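Local coordinates for CELL division protein FTSZ homolog 1 (Methanocaldococcus jannaschii, PDB 2VAP) that binds GTP, probably hydrolyses it, and as a tubulin-like cell division protein is thought to polymerise into the Z ring at the future division site, at residues A38-V43 against G221-I226; V125-G130 against G138-V143; K194-V199 against K205-V210; E264-A269 against A305-R310. One frame throughout, in Å; residues are numbered along the deposited sequence.

Interaction 1: A38-V43 against G221-I226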
loop_
_atom_site.group_PDB
_atom_site.type_symbol
_atom_site.label_atom_id
_atom_site.label_comp_id
_atom_site.label_asym_id
_atom_site.label_seq_id
_atom_site.Cartn_x
_atom_site.Cartn_y
_atom_site.Cartn_z
ATOM N N ALA A 38 -13.033 6.917 7.878
ATOM C CA ALA A 38 -11.841 6.834 8.714
ATOM C C ALA A 38 -10.878 7.976 8.422
ATOM O O ALA A 38 -10.746 8.411 7.274
ATOM C CB ALA A 38 -11.144 5.500 8.508
ATOM N N LYS A 39 -10.216 8.462 9.469
ATOM C CA LYS A 39 -9.103 9.390 9.310
ATOM C C LYS A 39 -7.881 8.578 8.898
ATOM O O LYS A 39 -7.428 7.705 9.640
ATOM C CB LYS A 39 -8.835 10.156 10.608
ATOM C CG LYS A 39 -9.913 11.168 10.967
ATOM C CD LYS A 39 -9.559 11.931 12.234
ATOM C CE LYS A 39 -10.645 12.930 12.598
ATOM N NZ LYS A 39 -10.315 13.684 13.838
ATOM N N ILE A 40 -7.372 8.852 7.699
ATOM C CA ILE A 40 -6.280 8.070 7.121
ATOM C C ILE A 40 -5.061 8.945 6.843
ATOM O O ILE A 40 -5.183 10.042 6.291
ATOM C CB ILE A 40 -6.725 7.328 5.826
ATOM C CG1 ILE A 40 -7.897 6.384 6.126
ATOM C CG2 ILE A 40 -5.554 6.557 5.198
ATOM C CD1 ILE A 40 -8.495 5.708 4.904
ATOM N N THR A 41 -3.892 8.451 7.239
ATOM C CA THR A 41 -2.628 9.119 6.955
ATOM C C THR A 41 -1.686 8.162 6.224
ATOM O O THR A 41 -1.549 6.999 6.607
ATOM C CB THR A 41 -1.967 9.650 8.250
ATOM O OG1 THR A 41 -2.886 10.509 8.936
ATOM C CG2 THR A 41 -0.697 10.433 7.938
ATOM N N VAL A 42 -1.057 8.656 5.160
ATOM C CA VAL A 42 -0.055 7.891 4.422
ATOM C C VAL A 42 1.324 8.487 4.699
ATOM O O VAL A 42 1.551 9.677 4.468
ATOM C CB VAL A 42 -0.338 7.883 2.894
ATOM C CG1 VAL A 42 0.675 7.012 2.159
ATOM C CG2 VAL A 42 -1.757 7.402 2.608
ATOM N N VAL A 43 2.232 7.654 5.204
ATOM C CA VAL A 43 3.591 8.085 5.533
ATOM C C VAL A 43 4.604 7.436 4.590
ATOM O O VAL A 43 4.732 6.211 4.549
ATOM C CB VAL A 43 3.963 7.768 7.008
ATOM C CG1 VAL A 43 5.343 8.326 7.349
ATOM C CG2 VAL A 43 2.918 8.331 7.960
ATOM N N GLY A 221 -5.069 2.731 -4.452
ATOM C CA GLY A 221 -6.144 1.749 -4.599
ATOM C C GLY A 221 -6.719 1.260 -3.281
ATOM O O GLY A 221 -7.932 1.090 -3.155
ATOM N N LEU A 222 -5.851 1.031 -2.298
ATOM C CA LEU A 222 -6.294 0.597 -0.973
ATOM C C LEU A 222 -6.977 1.719 -0.192
ATOM O O LEU A 222 -8.017 1.497 0.430
ATOM C CB LEU A 222 -5.132 0.009 -0.163
ATOM C CG LEU A 222 -4.775 -1.456 -0.428
ATOM C CD1 LEU A 222 -3.395 -1.776 0.122
ATOM C CD2 LEU A 222 -5.822 -2.398 0.160
ATOM N N VAL A 223 -6.389 2.914 -0.232
ATOM C CA VAL A 223 -6.949 4.086 0.444
ATOM C C VAL A 223 -8.325 4.440 -0.125
ATOM O O VAL A 223 -9.295 4.582 0.623
ATOM C CB VAL A 223 -6.006 5.320 0.345
ATOM C CG1 VAL A 223 -6.708 6.591 0.825
ATOM C CG2 VAL A 223 -4.735 5.092 1.146
ATOM N N GLU A 224 -8.400 4.562 -1.448
ATOM C CA GLU A 224 -9.616 5.036 -2.113
ATOM C C GLU A 224 -10.739 3.997 -2.161
ATOM O O GLU A 224 -11.901 4.339 -2.406
ATOM C CB GLU A 224 -9.292 5.614 -3.496
ATOM C CG GLU A 224 -8.456 6.896 -3.414
ATOM C CD GLU A 224 -8.277 7.611 -4.742
ATOM O OE1 GLU A 224 -8.458 6.985 -5.808
ATOM O OE2 GLU A 224 -7.938 8.813 -4.715
ATOM N N LEU A 225 -10.394 2.736 -1.904
ATOM C CA LEU A 225 -11.394 1.698 -1.664
ATOM C C LEU A 225 -12.307 2.122 -0.508
ATOM O O LEU A 225 -13.510 1.856 -0.525
ATOM C CB LEU A 225 -10.709 0.360 -1.354
ATOM C CG LEU A 225 -11.564 -0.887 -1.111
ATOM C CD1 LEU A 225 -12.269 -1.336 -2.384
ATOM C CD2 LEU A 225 -10.702 -2.009 -0.561
ATOM N N ILE A 226 -11.719 2.801 0.477
ATOM C CA ILE A 226 -12.442 3.313 1.639
ATOM C C ILE A 226 -12.977 4.733 1.413
ATOM O O ILE A 226 -14.138 5.018 1.715
ATOM C CB ILE A 226 -11.545 3.303 2.912
ATOM C CG1 ILE A 226 -10.911 1.921 3.116
ATOM C CG2 ILE A 226 -12.340 3.733 4.148
ATOM C CD1 ILE A 226 -9.703 1.912 4.038
#
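Val223 of the helix points its CG2 methyl at two residues of the strand, Ile40 and Val42. The nearer partner is Val42, with CG2 to Val223 CG2 at 4.0 Å; CG2 of Ile40 lies at 4.4 Å from the same Val223 methyl. Since Ile40 and Val42 stand two apart on the strand, their side chains emerge on the same side of the sheet, and Val223 CG2 is the bump that sits in the dip bounded by Ile40 CG2, Val42 CG2 and the ring of Phe126 on adjoining strand 124-130. One turn further on, Ile226 takes the other branch of Ile40: the two CD1 methyls approach to 4.1 Å, the side chains crossing at a slant. Each isoleucine has CG1 anti to its carbonyl carbon (chi1 -59° in Ile40, -52° in Ile226), which sends the long arm out for this meeting. Valine gives the helix a short branched bump, isoleucine a longer reach. The contact is purely apolar, and the axes of strand 40-43 and helix 221-226 come within 10.6 Å, nearly antiparallel. This is the central helix of the tubulin/FtsZ fold: helix 204-227 lays one side on the nucleotide-binding sheet and, through Leu222 and Leu225, another on the C-terminal sheet.

Interaction 2: V125-G130 against G138-V143. With GDP (guanosine-5'-diphosphate), chain B.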
loop_
_atom_site.group_PDB
_atom_site.type_symbol
_atom_site.label_atom_id
_atom_site.label_comp_id
_atom_site.label_asym_id
_atom_site.label_seq_id
_atom_site.Cartn_x
_atom_site.Cartn_y
_atom_site.Cartn_z
ATOM N N VAL A 125 -3.193 4.079 9.390
ATOM C CA VAL A 125 -1.936 4.639 8.893
ATOM C C VAL A 125 -1.294 3.699 7.876
ATOM O O VAL A 125 -1.076 2.517 8.157
ATOM C CB VAL A 125 -0.929 4.949 10.039
ATOM C CG1 VAL A 125 0.395 5.471 9.477
ATOM C CG2 VAL A 125 -1.512 5.955 11.022
ATOM N N PHE A 126 -1.014 4.234 6.690
ATOM C CA PHE A 126 -0.243 3.524 5.676
ATOM C C PHE A 126 1.218 3.947 5.771
ATOM O O PHE A 126 1.523 5.141 5.794
ATOM C CB PHE A 126 -0.778 3.829 4.273
ATOM C CG PHE A 126 -2.074 3.141 3.948
ATOM C CD1 PHE A 126 -3.288 3.675 4.369
ATOM C CD2 PHE A 126 -2.081 1.966 3.201
ATOM C CE1 PHE A 126 -4.489 3.040 4.063
ATOM C CE2 PHE A 126 -3.278 1.326 2.887
ATOM C CZ PHE A 126 -4.482 1.866 3.317
ATOM N N ILE A 127 2.112 2.966 5.844
ATOM C CA ILE A 127 3.550 3.230 5.820
ATOM C C ILE A 127 4.119 2.658 4.525
ATOM O O ILE A 127 4.016 1.456 4.271
ATOM C CB ILE A 127 4.293 2.624 7.045
ATOM C CG1 ILE A 127 3.724 3.166 8.360
ATOM C CG2 ILE A 127 5.790 2.920 6.977
ATOM C CD1 ILE A 127 2.673 2.284 8.992
ATOM N N THR A 128 4.711 3.525 3.710
ATOM C CA THR A 128 5.232 3.104 2.410
ATOM C C THR A 128 6.682 3.526 2.179
ATOM O O THR A 128 7.095 4.625 2.557
ATOM C CB THR A 128 4.315 3.560 1.235
ATOM O OG1 THR A 128 4.755 2.951 0.014
ATOM C CG2 THR A 128 4.305 5.085 1.074
ATOM N N CYS A 129 7.449 2.625 1.570
ATOM C CA CYS A 129 8.845 2.874 1.231
ATOM C C CYS A 129 9.373 1.773 0.322
ATOM O O CYS A 129 8.736 0.731 0.154
ATOM C CB CYS A 129 9.710 2.952 2.498
ATOM S SG CYS A 129 9.961 1.375 3.344
ATOM N N GLY A 130 10.536 2.020 -0.271
ATOM C CA GLY A 130 11.301 0.967 -0.914
ATOM C C GLY A 130 12.285 0.429 0.104
ATOM O O GLY A 130 13.154 1.164 0.576
ATOM N N GLY A 138 15.162 1.630 7.752
ATOM C CA GLY A 138 15.333 1.940 9.166
ATOM C C GLY A 138 14.127 2.583 9.825
ATOM O O GLY A 138 13.750 2.205 10.937
ATOM N N SER A 139 13.519 3.549 9.140
ATOM C CA SER A 139 12.454 4.364 9.733
ATOM C C SER A 139 11.059 3.738 9.658
ATOM O O SER A 139 10.236 3.962 10.545
ATOM C CB SER A 139 12.433 5.766 9.118
ATOM O OG SER A 139 12.044 5.725 7.757
ATOM N N ALA A 140 10.799 2.965 8.605
ATOM C CA ALA A 140 9.475 2.359 8.402
ATOM C C ALA A 140 8.949 1.564 9.610
ATOM O O ALA A 140 7.808 1.783 10.023
ATOM C CB ALA A 140 9.443 1.508 7.123
ATOM N N PRO A 141 9.770 0.653 10.186
ATOM C CA PRO A 141 9.324 -0.076 11.384
ATOM C C PRO A 141 9.084 0.820 12.601
ATOM O O PRO A 141 8.234 0.501 13.434
ATOM C CB PRO A 141 10.484 -1.044 11.661
ATOM C CG PRO A 141 11.213 -1.152 10.369
ATOM C CD PRO A 141 11.116 0.212 9.774
ATOM N N VAL A 142 9.823 1.924 12.700
ATOM C CA VAL A 142 9.632 2.888 13.788
ATOM C C VAL A 142 8.287 3.610 13.644
ATOM O O VAL A 142 7.539 3.734 14.617
ATOM C CB VAL A 142 10.799 3.908 13.885
ATOM C CG1 VAL A 142 10.569 4.893 15.030
ATOM C CG2 VAL A 142 12.129 3.189 14.070
ATOM N N VAL A 143 7.981 4.070 12.431
ATOM C CA VAL A 143 6.685 4.692 12.142
ATOM C C VAL A 143 5.548 3.709 12.440
ATOM O O VAL A 143 4.541 4.082 13.050
ATOM C CB VAL A 143 6.592 5.201 10.674
ATOM C CG1 VAL A 143 5.237 5.849 10.408
ATOM C CG2 VAL A 143 7.708 6.191 10.375
HETATM P PB GDP B . 16.608 5.366 1.212
HETATM O O1B GDP B . 17.895 5.276 1.995
HETATM O O2B GDP B . 16.314 6.813 0.891
HETATM O O3B GDP B . 15.484 4.783 2.033
HETATM O O3A GDP B . 16.802 4.519 -0.143
HETATM P PA GDP B . 15.870 4.680 -1.448
HETATM O O1A GDP B . 14.439 4.995 -1.088
HETATM O O2A GDP B . 16.440 5.702 -2.403
HETATM O "O5'" GDP B . 15.966 3.218 -2.108
HETATM C "C5'" GDP B . 15.575 2.069 -1.363
HETATM C "C4'" GDP B . 15.004 1.028 -2.311
HETATM O "O4'" GDP B . 13.898 1.578 -3.034
HETATM C "C3'" GDP B . 16.025 0.598 -3.352
HETATM O "O3'" GDP B . 16.741 -0.568 -2.932
HETATM C "C2'" GDP B . 15.203 0.364 -4.604
HETATM O "O2'" GDP B . 14.777 -0.998 -4.676
HETATM C "C1'" GDP B . 13.976 1.241 -4.422
HETATM N N9 GDP B . 14.050 2.483 -5.240
HETATM C C8 GDP B . 15.121 3.282 -5.443
HETATM N N7 GDP B . 14.805 4.334 -6.246
HETATM C C5 GDP B . 13.503 4.216 -6.567
HETATM C C6 GDP B . 12.519 4.977 -7.379
HETATM O O6 GDP B . 12.851 6.022 -7.978
HETATM N N1 GDP B . 11.261 4.508 -7.450
HETATM C C2 GDP B . 10.870 3.384 -6.814
HETATM N N2 GDP B . 9.586 2.969 -6.929
HETATM N N3 GDP B . 11.718 2.642 -6.057
HETATM C C4 GDP B . 13.016 3.000 -5.900
#
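Ile127 and Val143 slide past one another in opposite directions, the flank of the isoleucine against a methyl of the valine, with Ile127 CG1 3.7 Å from Val143 CG1. The outer torsion of Ile127 (chi2 95°) is off the usual staggered positions and turns CD1 aside, so that CG1 does the touching. The second branch of Ile127 turns to the preceding turn of the helix, where its CG2 sits 3.9 Å from Ala140 CB and also rests on the Ala140 carbonyl oxygen. Cys129, two residues along the strand, brings SG to 3.8 Å from the same CB, so Ala140 is met by two strand side chains; its chi1 of 71° hangs the sulfur over that methyl. A methyl is the right size here: the axes of strand 125-130 and helix 138-143 come within 8.7 Å, and the nearest CA atoms, those of Ile127 and Ala140, are 6.5 Å apart. Strand 124-130 and helix 135-149 run antiparallel as the first two elements of a beta-alpha-beta unit completed by strand 153-160. At the end of the strand Gly130 O lies 3.2 Å from GDP C5'; a side chain on this residue would collide with the ribose O4'. Apart from the Ala140 oxygen grazed by Ile127 CG2, the touching groups are apolar, so the pairing rests on burial and shape, while neighbours such as the backbone amides of Gly134 and Gly136 hydrogen-bond GDP.

Interaction 3: K194-V199 against K205-V210. With GDP (guanosine-5'-diphosphate), chain B.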
loop_
_atom_site.group_PDB
_atom_site.type_symbol
_atom_site.label_atom_id
_atom_site.label_comp_id
_atom_site.label_asym_id
_atom_site.label_seq_id
_atom_site.Cartn_x
_atom_site.Cartn_y
_atom_site.Cartn_z
ATOM N N LYS A 194 9.770 -9.214 -9.629
ATOM C CA LYS A 194 8.672 -9.773 -10.425
ATOM C C LYS A 194 8.139 -8.808 -11.492
ATOM O O LYS A 194 7.435 -9.229 -12.413
ATOM C CB LYS A 194 7.533 -10.273 -9.526
ATOM C CG LYS A 194 7.935 -11.364 -8.523
ATOM C CD LYS A 194 8.563 -12.596 -9.183
ATOM C CE LYS A 194 7.519 -13.519 -9.788
ATOM N NZ LYS A 194 8.094 -14.841 -10.160
ATOM N N LEU A 195 8.483 -7.526 -11.373
ATOM C CA LEU A 195 8.137 -6.537 -12.398
ATOM C C LEU A 195 8.827 -6.853 -13.724
ATOM O O LEU A 195 8.327 -6.496 -14.792
ATOM C CB LEU A 195 8.495 -5.118 -11.946
ATOM C CG LEU A 195 7.773 -4.552 -10.721
ATOM C CD1 LEU A 195 8.451 -3.275 -10.262
ATOM C CD2 LEU A 195 6.300 -4.308 -11.008
ATOM N N PHE A 196 9.969 -7.533 -13.642
ATOM C CA PHE A 196 10.713 -7.947 -14.832
ATOM C C PHE A 196 10.044 -9.098 -15.593
ATOM O O PHE A 196 10.485 -9.463 -16.684
ATOM C CB PHE A 196 12.161 -8.297 -14.475
ATOM C CG PHE A 196 13.068 -7.098 -14.338
ATOM C CD1 PHE A 196 12.991 -6.036 -15.237
ATOM C CD2 PHE A 196 14.021 -7.048 -13.325
ATOM C CE1 PHE A 196 13.834 -4.931 -15.117
ATOM C CE2 PHE A 196 14.873 -5.951 -13.200
ATOM C CZ PHE A 196 14.776 -4.890 -14.096
ATOM N N GLU A 197 8.988 -9.668 -15.016
ATOM C CA GLU A 197 8.145 -10.621 -15.737
ATOM C C GLU A 197 7.078 -9.876 -16.537
ATOM O O GLU A 197 6.595 -10.371 -17.558
ATOM C CB GLU A 197 7.503 -11.634 -14.784
ATOM C CG GLU A 197 8.477 -12.678 -14.244
ATOM C CD GLU A 197 7.798 -13.807 -13.482
ATOM O OE1 GLU A 197 6.553 -13.912 -13.520
ATOM O OE2 GLU A 197 8.521 -14.602 -12.844
ATOM N N ILE A 198 6.723 -8.682 -16.066
ATOM C CA ILE A 198 5.770 -7.814 -16.758
ATOM C C ILE A 198 6.479 -7.015 -17.854
ATOM O O ILE A 198 5.991 -6.934 -18.985
ATOM C CB ILE A 198 5.033 -6.859 -15.777
ATOM C CG1 ILE A 198 4.358 -7.658 -14.654
ATOM C CG2 ILE A 198 4.004 -6.003 -16.522
ATOM C CD1 ILE A 198 3.912 -6.822 -13.461
ATOM N N VAL A 199 7.629 -6.434 -17.514
ATOM C CA VAL A 199 8.443 -5.683 -18.475
ATOM C C VAL A 199 9.886 -6.221 -18.557
ATOM O O VAL A 199 10.815 -5.607 -18.026
ATOM C CB VAL A 199 8.422 -4.146 -18.198
ATOM C CG1 VAL A 199 7.103 -3.538 -18.654
ATOM C CG2 VAL A 199 8.685 -3.832 -16.720
ATOM N N LYS A 205 16.697 2.103 -14.510
ATOM C CA LYS A 205 16.173 3.447 -14.242
ATOM C C LYS A 205 14.710 3.611 -14.665
ATOM O O LYS A 205 13.957 4.352 -14.031
ATOM C CB LYS A 205 17.059 4.532 -14.874
ATOM C CG LYS A 205 17.159 4.499 -16.395
ATOM C CD LYS A 205 18.009 5.650 -16.910
ATOM C CE LYS A 205 18.028 5.692 -18.428
ATOM N NZ LYS A 205 18.859 6.817 -18.938
ATOM N N LEU A 206 14.316 2.911 -15.727
ATOM C CA LEU A 206 12.934 2.933 -16.204
ATOM C C LEU A 206 12.069 1.901 -15.480
ATOM O O LEU A 206 10.854 2.075 -15.360
ATOM C CB LEU A 206 12.875 2.729 -17.722
ATOM C CG LEU A 206 13.573 3.771 -18.609
ATOM C CD1 LEU A 206 13.612 3.304 -20.055
ATOM C CD2 LEU A 206 12.914 5.145 -18.507
ATOM N N ALA A 207 12.702 0.832 -14.996
ATOM C CA ALA A 207 12.024 -0.173 -14.176
ATOM C C ALA A 207 11.567 0.414 -12.839
ATOM O O ALA A 207 10.551 -0.011 -12.286
ATOM C CB ALA A 207 12.923 -1.382 -13.954
ATOM N N PHE A 208 12.319 1.392 -12.332
ATOM C CA PHE A 208 11.930 2.127 -11.126
ATOM C C PHE A 208 10.673 2.970 -11.349
ATOM O O PHE A 208 9.883 3.166 -10.423
ATOM C CB PHE A 208 13.071 3.017 -10.623
ATOM C CG PHE A 208 14.161 2.268 -9.901
ATOM C CD1 PHE A 208 13.857 1.387 -8.867
ATOM C CD2 PHE A 208 15.495 2.468 -10.238
ATOM C CE1 PHE A 208 14.864 0.700 -8.194
ATOM C CE2 PHE A 208 16.511 1.788 -9.568
ATOM C CZ PHE A 208 16.194 0.902 -8.546
ATOM N N LYS A 209 10.498 3.464 -12.575
ATOM C CA LYS A 209 9.299 4.220 -12.949
ATOM C C LYS A 209 8.061 3.323 -13.008
ATOM O O LYS A 209 6.952 3.765 -12.699
ATOM C CB LYS A 209 9.501 4.945 -14.284
ATOM C CG LYS A 209 10.471 6.118 -14.217
ATOM C CD LYS A 209 10.644 6.771 -15.580
ATOM C CE LYS A 209 11.627 7.934 -15.527
ATOM N NZ LYS A 209 11.088 9.107 -14.781
ATOM N N VAL A 210 8.259 2.069 -13.411
ATOM C CA VAL A 210 7.201 1.058 -13.370
ATOM C C VAL A 210 6.868 0.736 -11.911
ATOM O O VAL A 210 5.694 0.626 -11.544
ATOM C CB VAL A 210 7.596 -0.229 -14.149
ATOM C CG1 VAL A 210 6.521 -1.303 -14.021
ATOM C CG2 VAL A 210 7.844 0.093 -15.620
HETATM P PB GDP B . 16.608 5.366 1.212
HETATM O O1B GDP B . 17.895 5.276 1.995
HETATM O O2B GDP B . 16.314 6.813 0.891
HETATM O O3B GDP B . 15.484 4.783 2.033
HETATM O O3A GDP B . 16.802 4.519 -0.143
HETATM P PA GDP B . 15.870 4.680 -1.448
HETATM O O1A GDP B . 14.439 4.995 -1.088
HETATM O O2A GDP B . 16.440 5.702 -2.403
HETATM O "O5'" GDP B . 15.966 3.218 -2.108
HETATM C "C5'" GDP B . 15.575 2.069 -1.363
HETATM C "C4'" GDP B . 15.004 1.028 -2.311
HETATM O "O4'" GDP B . 13.898 1.578 -3.034
HETATM C "C3'" GDP B . 16.025 0.598 -3.352
HETATM O "O3'" GDP B . 16.741 -0.568 -2.932
HETATM C "C2'" GDP B . 15.203 0.364 -4.604
HETATM O "O2'" GDP B . 14.777 -0.998 -4.676
HETATM C "C1'" GDP B . 13.976 1.241 -4.422
HETATM N N9 GDP B . 14.050 2.483 -5.240
HETATM C C8 GDP B . 15.121 3.282 -5.443
HETATM N N7 GDP B . 14.805 4.334 -6.246
HETATM C C5 GDP B . 13.503 4.216 -6.567
HETATM C C6 GDP B . 12.519 4.977 -7.379
HETATM O O6 GDP B . 12.851 6.022 -7.978
HETATM N N1 GDP B . 11.261 4.508 -7.450
HETATM C C2 GDP B . 10.870 3.384 -6.814
HETATM N N2 GDP B . 9.586 2.969 -6.929
HETATM N N3 GDP B . 11.718 2.642 -6.057
HETATM C C4 GDP B . 13.016 3.000 -5.900
#
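The Phe196 ring comes to Ala207 obliquely, with CE1 3.8 Å from Ala207 CB; the small methyl lets the large ring approach the helix. Further apolar packing gathers on Val210, one turn along helix 204-227. Val199 and Val210 reach toward each other tip to tip, CG2 to CG2 at 4.2 Å, and Leu195 lays CD2 beside Val210 CG1 at 4.3 Å. The other side of the helix meets the base. Phe208 points away from the 194-199 segment, and the guanine of GDP lies over one face of its ring, with N7 4.0 Å above the plane at the ring centre. CD1 of Phe208 is 3.5 Å from GDP C4, and CE1 touches the ribose as well at C2'. Its CG is anti to the carbonyl carbon (chi1 -77°), which carries the ring out to the base, so that CG, CD1 and CE1 all meet it. Phe162 meets the rings of both Phe196 and Phe208, linking the two surfaces. With alanine in place of Phe208, one face of the guanine is likely to lose its aromatic cover and the base to be less firmly placed. The charged interaction stays within one segment: Lys194 NZ meets Glu197 OE2 from above the carboxylate plane, 49° out of it, in a salt bridge of 2.7 Å. The arrangement is that of the guanine end of an FtsZ nucleotide pocket, where helix 204-227 offers an aromatic ring to the base and, one turn on, Asp212 hydrogen-bonds GDP.

Interaction 4: E264-A269 against A305-R310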
loop_
_atom_site.group_PDB
_atom_site.type_symbol
_atom_site.label_atom_id
_atom_site.label_comp_id
_atom_site.label_asym_id
_atom_site.label_seq_id
_atom_site.Cartn_x
_atom_site.Cartn_y
_atom_site.Cartn_z
ATOM N N GLU A 264 -11.261 -10.430 -18.292
ATOM C CA GLU A 264 -9.835 -10.411 -18.619
ATOM C C GLU A 264 -9.005 -9.685 -17.560
ATOM O O GLU A 264 -7.870 -10.077 -17.284
ATOM C CB GLU A 264 -9.598 -9.798 -20.002
ATOM C CG GLU A 264 -10.026 -10.694 -21.161
ATOM C CD GLU A 264 -9.523 -10.208 -22.510
ATOM O OE1 GLU A 264 -8.351 -9.782 -22.602
ATOM O OE2 GLU A 264 -10.302 -10.260 -23.485
ATOM N N ALA A 265 -9.577 -8.636 -16.969
ATOM C CA ALA A 265 -8.899 -7.871 -15.918
ATOM C C ALA A 265 -8.665 -8.699 -14.655
ATOM O O ALA A 265 -7.571 -8.670 -14.087
ATOM C CB ALA A 265 -9.669 -6.595 -15.592
ATOM N N VAL A 266 -9.689 -9.435 -14.219
ATOM C CA VAL A 266 -9.572 -10.282 -13.028
ATOM C C VAL A 266 -8.650 -11.486 -13.267
ATOM O O VAL A 266 -7.914 -11.896 -12.366
ATOM C CB VAL A 266 -10.963 -10.709 -12.454
ATOM C CG1 VAL A 266 -11.722 -11.622 -13.417
ATOM C CG2 VAL A 266 -10.808 -11.371 -11.092
ATOM N N SER A 267 -8.685 -12.030 -14.483
ATOM C CA SER A 267 -7.793 -13.124 -14.873
ATOM C C SER A 267 -6.334 -12.673 -14.806
ATOM O O SER A 267 -5.484 -13.385 -14.267
ATOM C CB SER A 267 -8.133 -13.626 -16.279
ATOM O OG SER A 267 -7.277 -14.689 -16.665
ATOM N N MET A 268 -6.064 -11.484 -15.342
ATOM C CA MET A 268 -4.727 -10.891 -15.314
ATOM C C MET A 268 -4.265 -10.614 -13.881
ATOM O O MET A 268 -3.101 -10.841 -13.546
ATOM C CB MET A 268 -4.691 -9.609 -16.154
ATOM C CG MET A 268 -3.299 -9.011 -16.347
ATOM S SD MET A 268 -3.312 -7.451 -17.255
ATOM C CE MET A 268 -3.607 -8.026 -18.928
ATOM N N ALA A 269 -5.185 -10.135 -13.044
ATOM C CA ALA A 269 -4.894 -9.853 -11.636
ATOM C C ALA A 269 -4.550 -11.120 -10.848
ATOM O O ALA A 269 -3.586 -11.134 -10.081
ATOM C CB ALA A 269 -6.062 -9.116 -10.986
ATOM N N ALA A 305 -16.800 -12.762 -7.933
ATOM C CA ALA A 305 -17.158 -14.177 -8.063
ATOM C C ALA A 305 -15.979 -15.025 -8.544
ATOM O O ALA A 305 -15.778 -16.145 -8.065
ATOM C CB ALA A 305 -18.351 -14.343 -8.995
ATOM N N THR A 306 -15.208 -14.481 -9.483
ATOM C CA THR A 306 -14.027 -15.156 -10.024
ATOM C C THR A 306 -12.945 -15.321 -8.953
ATOM O O THR A 306 -12.348 -16.393 -8.828
ATOM C CB THR A 306 -13.464 -14.412 -11.264
ATOM O OG1 THR A 306 -14.504 -14.243 -12.236
ATOM C CG2 THR A 306 -12.316 -15.190 -11.899
ATOM N N VAL A 307 -12.706 -14.261 -8.180
ATOM C CA VAL A 307 -11.740 -14.303 -7.079
ATOM C C VAL A 307 -12.182 -15.297 -6.003
ATOM O O VAL A 307 -11.377 -16.103 -5.528
ATOM C CB VAL A 307 -11.506 -12.898 -6.458
ATOM C CG1 VAL A 307 -10.650 -12.991 -5.199
ATOM C CG2 VAL A 307 -10.850 -11.968 -7.465
ATOM N N SER A 308 -13.465 -15.245 -5.644
ATOM C CA SER A 308 -14.029 -16.111 -4.605
ATOM C C SER A 308 -13.930 -17.598 -4.951
ATOM O O SER A 308 -13.642 -18.422 -4.080
ATOM C CB SER A 308 -15.484 -15.730 -4.316
ATOM O OG SER A 308 -15.991 -16.456 -3.208
ATOM N N SER A 309 -14.165 -17.928 -6.220
ATOM C CA SER A 309 -14.086 -19.310 -6.697
ATOM C C SER A 309 -12.649 -19.832 -6.710
ATOM O O SER A 309 -12.411 -21.017 -6.472
ATOM C CB SER A 309 -14.707 -19.434 -8.092
ATOM O OG SER A 309 -14.020 -18.625 -9.032
ATOM N N ARG A 310 -11.702 -18.936 -6.984
ATOM C CA ARG A 310 -10.285 -19.287 -7.051
ATOM C C ARG A 310 -9.673 -19.468 -5.660
ATOM O O ARG A 310 -8.863 -20.375 -5.445
ATOM C CB ARG A 310 -9.513 -18.236 -7.862
ATOM C CG ARG A 310 -8.018 -18.504 -8.034
ATOM C CD ARG A 310 -7.738 -19.800 -8.789
ATOM N NE ARG A 310 -6.313 -20.133 -8.799
ATOM C CZ ARG A 310 -5.688 -20.822 -7.847
ATOM N NH1 ARG A 310 -6.350 -21.262 -6.784
ATOM N NH2 ARG A 310 -4.390 -21.068 -7.956
#
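Val266 fits its two methyls against the side of helix 297-310, CG1 on Thr306, and CG2 chiefly on Val307 while still touching Thr306 CB. CG1 lies 3.9 Å from Thr306 CG2, while CG2 approaches Val307 CG2 to 3.7 Å. In each pair the side chains meet at a slant. The unusual rotation of the valine explains this division: CG1 stands between the backbone N and the carbonyl carbon (chi1 66°), leaving CG2 anti to the N and turned to Val307. Threonine suits the partly exposed margin because its methyl CG2 can face Val266 while OG1 bonds back to the Glu302 carbonyl of its own helix. Valine suits the buried position beside it, where it meets Val266 CG2 and Leu335. Losing both methyls to an alanine at Val266 is likely to open a gap between the helices and leave Val307 CG2 and the Thr306 methyl without their partner. The contact is small, burying 119 Å² in all, and belongs to the FtsZ C-terminal domain. Leu270 of helix 261-270 extends the interface to Thr306 and Arg310. Beneath the pair runs strand 331-338, touched by Ala265, Ala269 and Val307, so the two helices lie side by side on the mixed sheet.

Interactions 1 and 2 meet directly, since strands 40-45 and 124-130 are neighbours in the parallel sheet: Val43 N lies 2.7 Å from Phe126 O, a probable hydrogen bond, and Val223 CG2 packs 3.6 Å from Phe126 CE1. Helix 204-227 serves both interaction 1 and interaction 3, whose centres are 25 Å apart, and so runs from the sheet to the nucleotide. Interactions 2 and 3 both touch GDP, at the ribose side and at the base, with nearest atoms about 8 Å apart. Interaction 4, in the C-terminal domain, lies away from the pocket; its nearest atoms are about 7 Å from those of interaction 3, without touching.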